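Local coordinates for Rho guanine nucleotide exchange factor 12 (Homo sapiens, PDB 1TXD), which acts as a guanine nucleotide exchange factor for the GTPase RhoA, here represented by its catalytic DH domain and the adjoining PH domain, at residues F69-I75 / A120-F124; P129-E133 / A218-Q222; Y227-T233 / D292-L296; R255-G261 / Y276-D282. The protein carries 1 engineered substitution. Residue numbers count along the deposited sequence, not the author numbering.

Interaction 1 of 4, residues F69-I75 / A120-F124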
loop_
_atom_site.group_PDB
_atom_site.type_symbol
_atom_site.label_atom_id
_atom_site.label_comp_id
_atom_site.label_asym_id
_atom_site.label_seq_id
_atom_site.Cartn_x
_atom_site.Cartn_y
_atom_site.Cartn_z
ATOM N N PHE A 69 13.765 1.619 -3.317
ATOM C CA PHE A 69 13.768 2.929 -2.657
ATOM C C PHE A 69 12.943 4.031 -3.279
ATOM O O PHE A 69 12.717 5.073 -2.645
ATOM C CB PHE A 69 15.240 3.445 -2.622
ATOM C CG PHE A 69 16.156 2.572 -1.834
ATOM C CD1 PHE A 69 15.998 2.460 -0.430
ATOM C CD2 PHE A 69 17.205 1.869 -2.472
ATOM C CE1 PHE A 69 16.846 1.600 0.320
ATOM C CE2 PHE A 69 18.058 1.002 -1.749
ATOM C CZ PHE A 69 17.914 0.894 -0.343
ATOM N N SER A 70 12.573 3.858 -4.551
ATOM C CA SER A 70 11.703 4.785 -5.285
ATOM C C SER A 70 12.036 6.209 -4.971
ATOM O O SER A 70 13.200 6.727 -5.226
ATOM C CB SER A 70 10.223 4.394 -5.074
ATOM O OG SER A 70 9.792 4.545 -3.684
ATOM N N ASN A 71 11.054 6.891 -4.415
ATOM C CA ASN A 71 11.139 8.337 -4.168
ATOM C C ASN A 71 11.462 8.647 -2.724
ATOM O O ASN A 71 11.056 9.658 -2.244
ATOM C CB ASN A 71 9.868 9.053 -4.587
ATOM C CG ASN A 71 8.720 8.741 -3.686
ATOM O OD1 ASN A 71 8.725 7.715 -3.040
ATOM N ND2 ASN A 71 7.799 9.686 -3.524
ATOM N N LEU A 72 12.248 7.785 -2.071
ATOM C CA LEU A 72 12.865 8.092 -0.783
ATOM C C LEU A 72 13.488 9.527 -0.703
ATOM O O LEU A 72 13.269 10.254 0.264
ATOM C CB LEU A 72 14.020 7.106 -0.410
ATOM C CG LEU A 72 14.618 7.400 0.974
ATOM C CD1 LEU A 72 13.535 7.320 2.095
ATOM C CD2 LEU A 72 15.718 6.365 1.274
ATOM N N GLU A 73 14.197 9.913 -1.723
ATOM C CA GLU A 73 14.848 11.254 -1.774
ATOM C C GLU A 73 13.770 12.392 -1.563
ATOM O O GLU A 73 13.983 13.329 -0.811
ATOM C CB GLU A 73 15.498 11.419 -3.124
ATOM C CG GLU A 73 16.446 12.595 -3.365
ATOM C CD GLU A 73 16.920 12.629 -4.829
ATOM O OE1 GLU A 73 16.806 13.664 -5.525
ATOM O OE2 GLU A 73 17.425 11.599 -5.336
ATOM N N ASP A 74 12.595 12.247 -2.175
ATOM C CA ASP A 74 11.590 13.316 -2.068
ATOM C C ASP A 74 10.824 13.238 -0.771
ATOM O O ASP A 74 10.434 14.245 -0.232
ATOM C CB ASP A 74 10.586 13.342 -3.218
ATOM C CG ASP A 74 11.198 13.192 -4.563
ATOM O OD1 ASP A 74 12.344 13.747 -4.945
ATOM O OD2 ASP A 74 10.508 12.560 -5.369
ATOM N N ILE A 75 10.573 12.070 -0.236
ATOM C CA ILE A 75 9.845 12.061 1.050
ATOM C C ILE A 75 10.808 12.565 2.115
ATOM O O ILE A 75 10.427 13.275 3.031
ATOM C CB ILE A 75 9.173 10.734 1.458
ATOM C CG1 ILE A 75 10.090 9.577 1.300
ATOM C CG2 ILE A 75 7.815 10.448 0.644
ATOM C CD1 ILE A 75 9.737 8.511 2.246
ATOM N N ALA A 120 3.638 12.415 -2.948
ATOM C CA ALA A 120 4.945 11.848 -2.671
ATOM C C ALA A 120 4.759 10.618 -1.799
ATOM O O ALA A 120 5.324 9.552 -2.079
ATOM C CB ALA A 120 5.843 12.839 -2.014
ATOM N N ALA A 121 3.959 10.745 -0.759
ATOM C CA ALA A 121 3.703 9.595 0.090
ATOM C C ALA A 121 2.987 8.463 -0.662
ATOM O O ALA A 121 3.113 7.263 -0.296
ATOM C CB ALA A 121 2.869 9.984 1.314
ATOM N N ALA A 122 2.186 8.820 -1.650
ATOM C CA ALA A 122 1.387 7.787 -2.391
ATOM C C ALA A 122 2.333 6.945 -3.227
ATOM O O ALA A 122 2.154 5.723 -3.353
ATOM C CB ALA A 122 0.306 8.432 -3.333
ATOM N N THR A 123 3.339 7.612 -3.779
ATOM C CA THR A 123 4.365 6.950 -4.592
ATOM C C THR A 123 5.267 6.050 -3.705
ATOM O O THR A 123 5.402 4.834 -3.963
ATOM C CB THR A 123 5.179 7.993 -5.342
ATOM O OG1 THR A 123 4.342 8.613 -6.338
ATOM C CG2 THR A 123 6.314 7.387 -6.108
ATOM N N PHE A 124 5.894 6.640 -2.674
ATOM C CA PHE A 124 6.646 5.824 -1.716
ATOM C C PHE A 124 5.822 4.667 -1.150
ATOM O O PHE A 124 6.191 3.517 -1.283
ATOM C CB PHE A 124 7.259 6.611 -0.591
ATOM C CG PHE A 124 8.229 5.813 0.209
ATOM C CD1 PHE A 124 9.464 5.549 -0.275
ATOM C CD2 PHE A 124 7.928 5.382 1.473
ATOM C CE1 PHE A 124 10.375 4.811 0.446
ATOM C CE2 PHE A 124 8.853 4.654 2.193
ATOM C CZ PHE A 124 10.063 4.389 1.686
#
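Between Phe69 and Leu72 the chain makes a type II' beta turn, closed by Leu72 N to Phe69 O at 2.8 Å, in which Ser70 takes a positive phi of 40° as helix 62-69 gives way to helix 72-90. The turn and the first residues of the new helix lie against one side of helix 112-126, with CA atoms nearest at Asn71 and Phe124 (5.7 Å) and at Ile75 and Ala120 (6.2 Å). Asn71 occupies the N-cap position, yet its side chain makes no capping bond; instead ND2 donates to the backbone Ala120 O at 2.9 Å. That carbonyl also receives the helical bond from Phe124 N (3.0 Å). Beside it the Phe124 ring, chi1 t, slots under the turn: Ile75 CD1 sits over one face in a CH-pi contact, 3.7 Å from the ring centroid, while Leu72 CD1 comes within 4.4 Å of Phe124 CE1. Ile75 CG2 extends the apolar patch to Ala120 CB at 4.1 Å. Both segments belong to the helical DH domain, where Leu72 also touches helix 20-57 and Phe124 helix 169-186. The chemistry implies a junction held largely by apolar burial, with one directional bond between helices.

Interaction 2 of 4, residues P129-E133 / A218-Q222; sequences PFALE and AENKQ
A surface contact between two helices, this pairing sets the start of helix 128-141 against the C-terminal part of helix 191-230. The local axes approach to 10.1 Å with 40° between their N-to-C directions, and the nearest CA pairs are Pro129 with Glu219 (6.3 Å) and Phe130 with Gln222 (6.1 Å). Phe130, chi1 m and chi2 -84°, reaches across with its ring. Gln222 CB lies over one face of it, a CH-pi contact 3.8 Å from the centroid; Ala218 CB is 3.9 Å from Phe130 CE2, and Lys221 CB approaches the ring edge, 4.0 Å from Phe130 CZ. Helix 191-230 is the last long helix of the DH bundle and runs on to the PH domain. Lys67 adds a cation-pi interaction to the same ring. Pro129 CG packs on Glu219 CG at 3.7 Å. No direct hydrogen bond joins the segments, but a water donates to Glu133 OE1 (2.9 Å) and accepts from Gln222 NE2 (3.1 Å). Gln222, chi1 t and chi2 m, brings NE2 to 3.9 Å from Glu133 CG.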
loop_
_atom_site.group_PDB
_atom_site.type_symbol
_atom_site.label_atom_id
_atom_site.label_comp_id
_atom_site.label_asym_id
_atom_site.label_seq_id
_atom_site.Cartn_x
_atom_site.Cartn_y
_atom_site.Cartn_z
ATOM N N PRO A 129 4.986 -2.861 -1.291
ATOM C CA PRO A 129 4.947 -4.302 -1.526
ATOM C C PRO A 129 5.931 -4.676 -2.661
ATOM O O PRO A 129 6.559 -5.751 -2.632
ATOM C CB PRO A 129 3.491 -4.590 -1.953
ATOM C CG PRO A 129 2.685 -3.347 -1.765
ATOM C CD PRO A 129 3.717 -2.205 -1.614
ATOM N N PHE A 130 6.046 -3.819 -3.669
ATOM C CA PHE A 130 7.021 -4.094 -4.705
ATOM C C PHE A 130 8.406 -4.032 -4.055
ATOM O O PHE A 130 9.274 -4.823 -4.408
ATOM C CB PHE A 130 6.949 -3.129 -5.943
ATOM C CG PHE A 130 5.609 -3.140 -6.627
ATOM C CD1 PHE A 130 5.296 -4.102 -7.576
ATOM C CD2 PHE A 130 4.656 -2.178 -6.322
ATOM C CE1 PHE A 130 4.059 -4.139 -8.173
ATOM C CE2 PHE A 130 3.404 -2.209 -6.950
ATOM C CZ PHE A 130 3.114 -3.169 -7.878
ATOM N N ALA A 131 8.631 -3.103 -3.141
ATOM C CA ALA A 131 10.047 -2.823 -2.722
ATOM C C ALA A 131 10.463 -3.962 -1.769
ATOM O O ALA A 131 11.551 -4.480 -1.853
ATOM C CB ALA A 131 10.188 -1.485 -2.095
ATOM N N LEU A 132 9.504 -4.499 -1.020
ATOM C CA LEU A 132 9.826 -5.502 -0.009
ATOM C C LEU A 132 10.092 -6.816 -0.723
ATOM O O LEU A 132 10.790 -7.664 -0.225
ATOM C CB LEU A 132 8.657 -5.687 0.985
ATOM C CG LEU A 132 8.398 -4.565 2.003
ATOM C CD1 LEU A 132 7.577 -5.031 3.109
ATOM C CD2 LEU A 132 9.656 -3.907 2.582
ATOM N N GLU A 133 9.473 -7.010 -1.876
ATOM C CA GLU A 133 9.617 -8.258 -2.589
ATOM C C GLU A 133 10.889 -8.225 -3.373
ATOM O O GLU A 133 11.519 -9.253 -3.526
ATOM C CB GLU A 133 8.372 -8.572 -3.450
ATOM C CG GLU A 133 8.681 -9.512 -4.617
ATOM C CD GLU A 133 8.828 -10.942 -4.195
ATOM O OE1 GLU A 133 8.059 -11.357 -3.251
ATOM O OE2 GLU A 133 9.671 -11.653 -4.843
ATOM N N ALA A 218 -2.055 -0.793 -5.509
ATOM C CA ALA A 218 -0.757 -1.411 -5.676
ATOM C C ALA A 218 -0.605 -2.817 -5.059
ATOM O O ALA A 218 0.005 -3.663 -5.654
ATOM C CB ALA A 218 0.349 -0.484 -5.168
ATOM N N GLU A 219 -1.094 -3.078 -3.862
ATOM C CA GLU A 219 -1.049 -4.448 -3.355
ATOM C C GLU A 219 -1.763 -5.453 -4.305
ATOM O O GLU A 219 -1.363 -6.627 -4.398
ATOM C CB GLU A 219 -1.738 -4.527 -1.976
ATOM C CG GLU A 219 -0.920 -3.841 -0.875
ATOM C CD GLU A 219 -1.673 -3.779 0.441
ATOM O OE1 GLU A 219 -1.032 -3.716 1.514
ATOM O OE2 GLU A 219 -2.909 -3.764 0.396
ATOM N N ASN A 220 -2.827 -5.020 -4.985
ATOM C CA ASN A 220 -3.518 -5.895 -5.928
ATOM C C ASN A 220 -2.629 -6.190 -7.117
ATOM O O ASN A 220 -2.530 -7.345 -7.502
ATOM C CB ASN A 220 -4.884 -5.318 -6.373
ATOM C CG ASN A 220 -5.771 -6.356 -7.133
ATOM O OD1 ASN A 220 -5.281 -7.232 -7.874
ATOM N ND2 ASN A 220 -7.077 -6.236 -6.962
ATOM N N LYS A 221 -1.919 -5.184 -7.653
ATOM C CA LYS A 221 -1.024 -5.395 -8.795
ATOM C C LYS A 221 0.193 -6.243 -8.464
ATOM O O LYS A 221 0.681 -6.967 -9.327
ATOM C CB LYS A 221 -0.494 -4.068 -9.389
ATOM C CG LYS A 221 -1.598 -3.231 -10.047
ATOM C CD LYS A 221 -1.128 -1.792 -10.346
ATOM C CE LYS A 221 -2.310 -0.834 -10.490
ATOM N NZ LYS A 221 -2.153 0.057 -11.679
ATOM N N GLN A 222 0.736 -6.094 -7.253
ATOM C CA GLN A 222 1.954 -6.808 -6.883
ATOM C C GLN A 222 1.609 -8.298 -6.626
ATOM O O GLN A 222 2.410 -9.221 -6.892
ATOM C CB GLN A 222 2.633 -6.118 -5.696
ATOM C CG GLN A 222 4.070 -6.606 -5.386
ATOM C CD GLN A 222 4.051 -7.955 -4.661
ATOM O OE1 GLN A 222 3.253 -8.149 -3.719
ATOM N NE2 GLN A 222 4.834 -8.912 -5.150
HETATM O O HOH W 1 5.306 -11.730 -3.927
#

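Interaction 3 of 4, residues Y227-T233 / D292-L296; sequences YQRRLDT and DRLVL
Residues 227-230 end the long helix 191-230; Leu231 is the first to leave helical angles (phi/psi -57/127°), and the chain runs on as a short strand parallel to 293-295. Leu231 pairs with Leu294 (CA-CA 4.8 Å) and Asp232 with Val295 (4.7 Å). Backbone groups satisfy one another: Leu294 N donates to Arg230 O (3.0 Å), Asp232 N to Leu294 O (2.8 Å) and Leu296 N to Asp232 O (3.2 Å). Leu231 CA adds a CA-H...O contact to Leu294 O at 3.3 Å. Arg230, chi1 m and chi2 t, makes a weak bond from NH1 to Asp292 O (3.2 Å), its guanidinium lying over Leu294. Asp232 OD1 is taken by Ser234, while Asp232 OD2 stays 4.2 Å from Arg293 NH1, beyond a salt bridge. Leu294, chi1 m and chi2 t, brings CD1 within 4.1 Å of Tyr227 CD1. The end of the DH helix is thereby joined to the PH sheet chiefly through main-chain bonds, which depend little on side-chain charge.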
loop_
_atom_site.group_PDB
_atom_site.type_symbol
_atom_site.label_atom_id
_atom_site.label_comp_id
_atom_site.label_asym_id
_atom_site.label_seq_id
_atom_site.Cartn_x
_atom_site.Cartn_y
_atom_site.Cartn_z
ATOM N N TYR A 227 1.782 -13.675 -9.090
ATOM C CA TYR A 227 1.104 -14.784 -9.749
ATOM C C TYR A 227 1.676 -14.929 -11.155
ATOM O O TYR A 227 2.040 -16.025 -11.561
ATOM C CB TYR A 227 -0.392 -14.539 -9.770
ATOM C CG TYR A 227 -1.044 -14.549 -8.413
ATOM C CD1 TYR A 227 -0.410 -15.070 -7.278
ATOM C CD2 TYR A 227 -2.315 -14.082 -8.271
ATOM C CE1 TYR A 227 -1.040 -15.061 -6.021
ATOM C CE2 TYR A 227 -2.956 -14.089 -7.048
ATOM C CZ TYR A 227 -2.327 -14.583 -5.926
ATOM O OH TYR A 227 -3.036 -14.567 -4.728
ATOM N N GLN A 228 1.831 -13.817 -11.871
ATOM C CA GLN A 228 2.368 -13.852 -13.242
ATOM C C GLN A 228 3.753 -14.454 -13.310
ATOM O O GLN A 228 4.148 -15.009 -14.347
ATOM C CB GLN A 228 2.404 -12.449 -13.880
ATOM C CG GLN A 228 2.933 -12.394 -15.363
ATOM C CD GLN A 228 2.070 -13.204 -16.360
ATOM O OE1 GLN A 228 1.070 -13.813 -15.983
ATOM N NE2 GLN A 228 2.471 -13.208 -17.623
ATOM N N ARG A 229 4.497 -14.349 -12.216
ATOM C CA ARG A 229 5.863 -14.892 -12.168
ATOM C C ARG A 229 5.805 -16.409 -11.993
ATOM O O ARG A 229 6.483 -17.141 -12.691
ATOM C CB ARG A 229 6.652 -14.242 -11.023
ATOM C CG ARG A 229 8.158 -14.410 -11.086
ATOM C CD ARG A 229 8.894 -13.844 -9.853
ATOM N NE ARG A 229 8.190 -14.151 -8.605
ATOM C CZ ARG A 229 8.160 -15.349 -8.008
ATOM N NH1 ARG A 229 8.821 -16.391 -8.512
ATOM N NH2 ARG A 229 7.463 -15.509 -6.887
ATOM N N ARG A 230 4.950 -16.863 -11.080
ATOM C CA ARG A 230 4.803 -18.292 -10.762
ATOM C C ARG A 230 4.048 -19.110 -11.846
ATOM O O ARG A 230 4.053 -20.343 -11.828
ATOM C CB ARG A 230 4.126 -18.432 -9.383
ATOM C CG ARG A 230 4.932 -17.747 -8.249
ATOM C CD ARG A 230 4.497 -18.120 -6.838
ATOM N NE ARG A 230 3.098 -17.759 -6.583
ATOM C CZ ARG A 230 2.250 -18.436 -5.801
ATOM N NH1 ARG A 230 2.629 -19.544 -5.173
ATOM N NH2 ARG A 230 1.003 -18.003 -5.647
ATOM N N LEU A 231 3.421 -18.403 -12.788
ATOM C CA LEU A 231 2.670 -18.998 -13.897
ATOM C C LEU A 231 3.541 -19.938 -14.735
ATOM O O LEU A 231 4.607 -19.551 -15.214
ATOM C CB LEU A 231 2.078 -17.875 -14.777
ATOM C CG LEU A 231 1.004 -18.177 -15.835
ATOM C CD1 LEU A 231 -0.383 -18.316 -15.189
ATOM C CD2 LEU A 231 0.990 -17.104 -16.948
ATOM N N ASP A 232 3.059 -21.170 -14.913
ATOM C CA ASP A 232 3.800 -22.247 -15.581
ATOM C C ASP A 232 3.044 -22.741 -16.825
ATOM O O ASP A 232 2.120 -23.552 -16.722
ATOM C CB ASP A 232 4.035 -23.414 -14.601
ATOM C CG ASP A 232 4.770 -24.595 -15.235
ATOM O OD1 ASP A 232 5.310 -24.451 -16.353
ATOM O OD2 ASP A 232 4.871 -25.707 -14.672
ATOM N N THR A 233 3.453 -22.243 -17.993
ATOM C CA THR A 233 2.946 -22.723 -19.279
ATOM C C THR A 233 3.938 -23.725 -19.893
ATOM O O THR A 233 4.615 -23.418 -20.879
ATOM C CB THR A 233 2.690 -21.535 -20.256
ATOM O OG1 THR A 233 3.882 -20.758 -20.426
ATOM C CG2 THR A 233 1.705 -20.555 -19.684
ATOM N N ASP A 292 5.384 -24.649 -5.751
ATOM C CA ASP A 292 5.506 -23.198 -5.946
ATOM C C ASP A 292 4.690 -22.680 -7.140
ATOM O O ASP A 292 4.175 -21.566 -7.105
ATOM C CB ASP A 292 6.980 -22.799 -6.135
ATOM C CG ASP A 292 7.788 -22.887 -4.847
ATOM O OD1 ASP A 292 7.187 -22.879 -3.751
ATOM O OD2 ASP A 292 9.038 -22.962 -4.836
ATOM N N ARG A 293 4.576 -23.493 -8.185
ATOM C CA ARG A 293 4.068 -23.031 -9.474
ATOM C C ARG A 293 2.550 -22.856 -9.494
ATOM O O ARG A 293 1.838 -23.263 -8.575
ATOM C CB ARG A 293 4.480 -24.001 -10.593
ATOM C CG ARG A 293 5.971 -24.308 -10.687
ATOM C CD ARG A 293 6.282 -25.586 -11.469
ATOM N NE ARG A 293 7.618 -26.109 -11.181
ATOM C CZ ARG A 293 8.070 -27.298 -11.575
ATOM N NH1 ARG A 293 7.305 -28.128 -12.288
ATOM N NH2 ARG A 293 9.298 -27.668 -11.259
ATOM N N LEU A 294 2.082 -22.231 -10.568
ATOM C CA LEU A 294 0.664 -22.075 -10.856
ATOM C C LEU A 294 0.475 -22.448 -12.318
ATOM O O LEU A 294 0.846 -21.680 -13.209
ATOM C CB LEU A 294 0.210 -20.626 -10.642
ATOM C CG LEU A 294 0.193 -20.085 -9.213
ATOM C CD1 LEU A 294 -0.245 -18.620 -9.240
ATOM C CD2 LEU A 294 -0.697 -20.919 -8.287
ATOM N N VAL A 295 -0.124 -23.614 -12.564
ATOM C CA VAL A 295 -0.074 -24.232 -13.889
ATOM C C VAL A 295 -1.263 -23.850 -14.769
ATOM O O VAL A 295 -2.409 -23.884 -14.333
ATOM C CB VAL A 295 0.030 -25.766 -13.805
ATOM C CG1 VAL A 295 0.737 -26.308 -15.041
ATOM C CG2 VAL A 295 0.768 -26.205 -12.538
ATOM N N LEU A 296 -0.957 -23.460 -16.003
ATOM C CA LEU A 296 -1.948 -23.216 -17.038
ATOM C C LEU A 296 -1.938 -24.409 -18.011
ATOM O O LEU A 296 -1.043 -24.517 -18.857
ATOM C CB LEU A 296 -1.627 -21.917 -17.776
ATOM C CG LEU A 296 -2.768 -21.301 -18.595
ATOM C CD1 LEU A 296 -3.844 -20.708 -17.691
ATOM C CD2 LEU A 296 -2.240 -20.249 -19.573
#

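Interaction 4 of 4, residues R255-G261 / Y276-D282; sequences RKMIHEG and YTLLLED
Arg255 and Asp282 form a salt bridge, Arg255 NE to Asp282 OD1 at 3.0 Å. Weak bonds run from Arg255 NH2 to Asp282 OD1 and OD2, each 3.3 Å. At the other end Tyr276 OH donates to Glu260 OE1 at 2.5 Å, though that carboxylate oxygen is less surely placed. Between them the axes of antiparallel strands 257-261 and 276-280 approach to 4.7 Å, their directions 157° from each other. Gly261 N donates to Thr277 O (3.2 Å) and Thr277 N to Gly261 O (2.9 Å). Leu279 N donates to His259 O (3.0 Å), while Leu279 O accepts from both Ile258 N (2.9 Å) and His259 N (3.1 Å): a classic beta bulge in a PH-domain hairpin, with Ile258 at phi/psi -108/-36°. On one face Met257, chi1 and chi2 t, brings CE to Leu278 CD2 (3.6 Å) and CB to Leu280 CD2 (3.8 Å); on the other His259 CB meets Leu279 CB at 3.9 Å, and helix 354-374 packs there, Trp360 stacking edge-to-face on His259.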
loop_
_atom_site.group_PDB
_atom_site.type_symbol
_atom_site.label_atom_id
_atom_site.label_comp_id
_atom_site.label_asym_id
_atom_site.label_seq_id
_atom_site.Cartn_x
_atom_site.Cartn_y
_atom_site.Cartn_z
ATOM N N ARG A 255 -4.233 -6.793 -17.078
ATOM C CA ARG A 255 -5.580 -6.513 -16.603
ATOM C C ARG A 255 -5.612 -6.577 -15.080
ATOM O O ARG A 255 -4.800 -7.259 -14.463
ATOM C CB ARG A 255 -6.571 -7.522 -17.198
ATOM C CG ARG A 255 -6.368 -8.988 -16.763
ATOM C CD ARG A 255 -5.513 -9.813 -17.722
ATOM N NE ARG A 255 -6.269 -10.193 -18.914
ATOM C CZ ARG A 255 -5.769 -10.847 -19.954
ATOM N NH1 ARG A 255 -4.487 -11.190 -19.994
ATOM N NH2 ARG A 255 -6.561 -11.141 -20.975
ATOM N N LYS A 256 -6.564 -5.886 -14.472
ATOM C CA LYS A 256 -6.664 -5.876 -13.016
ATOM C C LYS A 256 -7.420 -7.102 -12.516
ATOM O O LYS A 256 -8.333 -7.577 -13.187
ATOM C CB LYS A 256 -7.316 -4.577 -12.528
ATOM C CG LYS A 256 -6.361 -3.371 -12.588
ATOM C CD LYS A 256 -6.907 -2.148 -11.846
ATOM C CE LYS A 256 -5.793 -1.374 -11.160
ATOM N NZ LYS A 256 -6.245 -0.047 -10.652
ATOM N N MET A 257 -7.003 -7.620 -11.356
ATOM C CA MET A 257 -7.673 -8.741 -10.677
ATOM C C MET A 257 -8.800 -8.227 -9.803
ATOM O O MET A 257 -8.637 -7.236 -9.091
ATOM C CB MET A 257 -6.668 -9.530 -9.821
ATOM C CG MET A 257 -7.247 -10.553 -8.803
ATOM S SD MET A 257 -5.872 -11.533 -8.012
ATOM C CE MET A 257 -5.531 -12.601 -9.265
ATOM N N ILE A 258 -9.941 -8.912 -9.870
ATOM C CA ILE A 258 -11.145 -8.550 -9.133
ATOM C C ILE A 258 -11.426 -9.521 -7.989
ATOM O O ILE A 258 -11.898 -9.110 -6.926
ATOM C CB ILE A 258 -12.329 -8.479 -10.115
ATOM C CG1 ILE A 258 -12.271 -7.148 -10.875
ATOM C CG2 ILE A 258 -13.700 -8.648 -9.398
ATOM C CD1 ILE A 258 -11.344 -7.151 -12.070
ATOM N N HIS A 259 -11.131 -10.800 -8.199
ATOM C CA HIS A 259 -11.369 -11.816 -7.181
ATOM C C HIS A 259 -10.400 -12.994 -7.314
ATOM O O HIS A 259 -9.805 -13.207 -8.366
ATOM C CB HIS A 259 -12.830 -12.306 -7.266
ATOM C CG HIS A 259 -13.325 -12.930 -6.002
ATOM N ND1 HIS A 259 -13.144 -14.265 -5.714
ATOM C CD2 HIS A 259 -13.957 -12.397 -4.933
ATOM C CE1 HIS A 259 -13.653 -14.530 -4.524
ATOM N NE2 HIS A 259 -14.154 -13.414 -4.028
ATOM N N GLU A 260 -10.245 -13.745 -6.232
ATOM C CA GLU A 260 -9.478 -14.983 -6.247
ATOM C C GLU A 260 -9.891 -15.924 -5.111
ATOM O O GLU A 260 -10.355 -15.482 -4.052
ATOM C CB GLU A 260 -7.982 -14.680 -6.123
ATOM C CG GLU A 260 -7.586 -14.165 -4.748
ATOM C CD GLU A 260 -6.173 -13.641 -4.697
ATOM O OE1 GLU A 260 -5.242 -14.413 -4.987
ATOM O OE2 GLU A 260 -6.000 -12.457 -4.366
ATOM N N GLY A 261 -9.716 -17.226 -5.329
ATOM C CA GLY A 261 -9.943 -18.207 -4.277
ATOM C C GLY A 261 -9.726 -19.657 -4.679
ATOM O O GLY A 261 -9.461 -19.958 -5.843
ATOM N N TYR A 276 -6.843 -23.216 -7.798
ATOM C CA TYR A 276 -6.884 -21.837 -7.355
ATOM C C TYR A 276 -7.213 -21.011 -8.594
ATOM O O TYR A 276 -6.561 -21.145 -9.633
ATOM C CB TYR A 276 -5.530 -21.407 -6.775
ATOM C CG TYR A 276 -5.605 -20.118 -5.990
ATOM C CD1 TYR A 276 -5.886 -20.132 -4.622
ATOM C CD2 TYR A 276 -5.415 -18.880 -6.619
ATOM C CE1 TYR A 276 -5.973 -18.954 -3.898
ATOM C CE2 TYR A 276 -5.493 -17.693 -5.899
ATOM C CZ TYR A 276 -5.776 -17.742 -4.544
ATOM O OH TYR A 276 -5.852 -16.579 -3.824
ATOM N N THR A 277 -8.204 -20.144 -8.470
ATOM C CA THR A 277 -8.852 -19.534 -9.622
ATOM C C THR A 277 -8.783 -18.040 -9.509
ATOM O O THR A 277 -8.869 -17.510 -8.420
ATOM C CB THR A 277 -10.350 -19.985 -9.649
ATOM O OG1 THR A 277 -10.414 -21.369 -9.988
ATOM C CG2 THR A 277 -11.141 -19.274 -10.743
ATOM N N LEU A 278 -8.673 -17.353 -10.634
ATOM C CA LEU A 278 -8.556 -15.917 -10.607
ATOM C C LEU A 278 -9.538 -15.291 -11.537
ATOM O O LEU A 278 -9.468 -15.495 -12.741
ATOM C CB LEU A 278 -7.158 -15.485 -11.045
ATOM C CG LEU A 278 -5.926 -16.222 -10.504
ATOM C CD1 LEU A 278 -4.719 -15.650 -11.209
ATOM C CD2 LEU A 278 -5.770 -16.163 -8.979
ATOM N N LEU A 279 -10.461 -14.524 -10.971
ATOM C CA LEU A 279 -11.328 -13.640 -11.748
ATOM C C LEU A 279 -10.630 -12.310 -12.043
ATOM O O LEU A 279 -10.416 -11.506 -11.134
ATOM C CB LEU A 279 -12.625 -13.364 -10.989
ATOM C CG LEU A 279 -13.558 -12.314 -11.588
ATOM C CD1 LEU A 279 -13.813 -12.570 -13.076
ATOM C CD2 LEU A 279 -14.880 -12.325 -10.816
ATOM N N LEU A 280 -10.301 -12.088 -13.313
ATOM C CA LEU A 280 -9.716 -10.835 -13.788
ATOM C C LEU A 280 -10.756 -10.008 -14.534
ATOM O O LEU A 280 -11.909 -10.420 -14.656
ATOM C CB LEU A 280 -8.519 -11.122 -14.701
ATOM C CG LEU A 280 -7.537 -12.178 -14.197
ATOM C CD1 LEU A 280 -6.318 -12.265 -15.132
ATOM C CD2 LEU A 280 -7.086 -11.876 -12.776
ATOM N N GLU A 281 -10.345 -8.845 -15.043
ATOM C CA GLU A 281 -11.267 -7.901 -15.689
ATOM C C GLU A 281 -12.109 -8.563 -16.778
ATOM O O GLU A 281 -13.314 -8.306 -16.891
ATOM C CB GLU A 281 -10.497 -6.723 -16.311
ATOM C CG GLU A 281 -10.625 -5.403 -15.557
ATOM C CD GLU A 281 -9.572 -4.378 -15.966
ATOM O OE1 GLU A 281 -9.064 -4.461 -17.109
ATOM O OE2 GLU A 281 -9.246 -3.488 -15.147
ATOM N N ASP A 282 -11.455 -9.404 -17.574
ATOM C CA ASP A 282 -12.021 -9.906 -18.821
ATOM C C ASP A 282 -11.903 -11.417 -19.011
ATOM O O ASP A 282 -12.427 -11.943 -19.982
ATOM C CB ASP A 282 -11.377 -9.170 -20.007
ATOM C CG ASP A 282 -9.914 -9.557 -20.236
ATOM O OD1 ASP A 282 -9.275 -10.144 -19.336
ATOM O OD2 ASP A 282 -9.317 -9.306 -21.302
#

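Interactions 2 and 3 sit on the long helix 191-230, their centres 17 Å apart, with interaction 1 in the DH bundle beside it and interaction 4 in the PH sheet: an illustration of how one long helix can couple two domains. Interactions 1 and 2 use the consecutive helices 112-126 and 128-141, their centres 15 Å apart. Interaction 4 is nested in the loop closed by interaction 3, and both reach the same sheet. It also touches interaction 2: Asn220 ND2 lies 2.8 Å from Met257 O, a hydrogen bond from helix to PH strand. Tyr227 CD2 packs 3.7 Å from Met257 CE, joining interactions 3 and 4. Interaction 1 lies farthest off, 31 Å between centres from interaction 3.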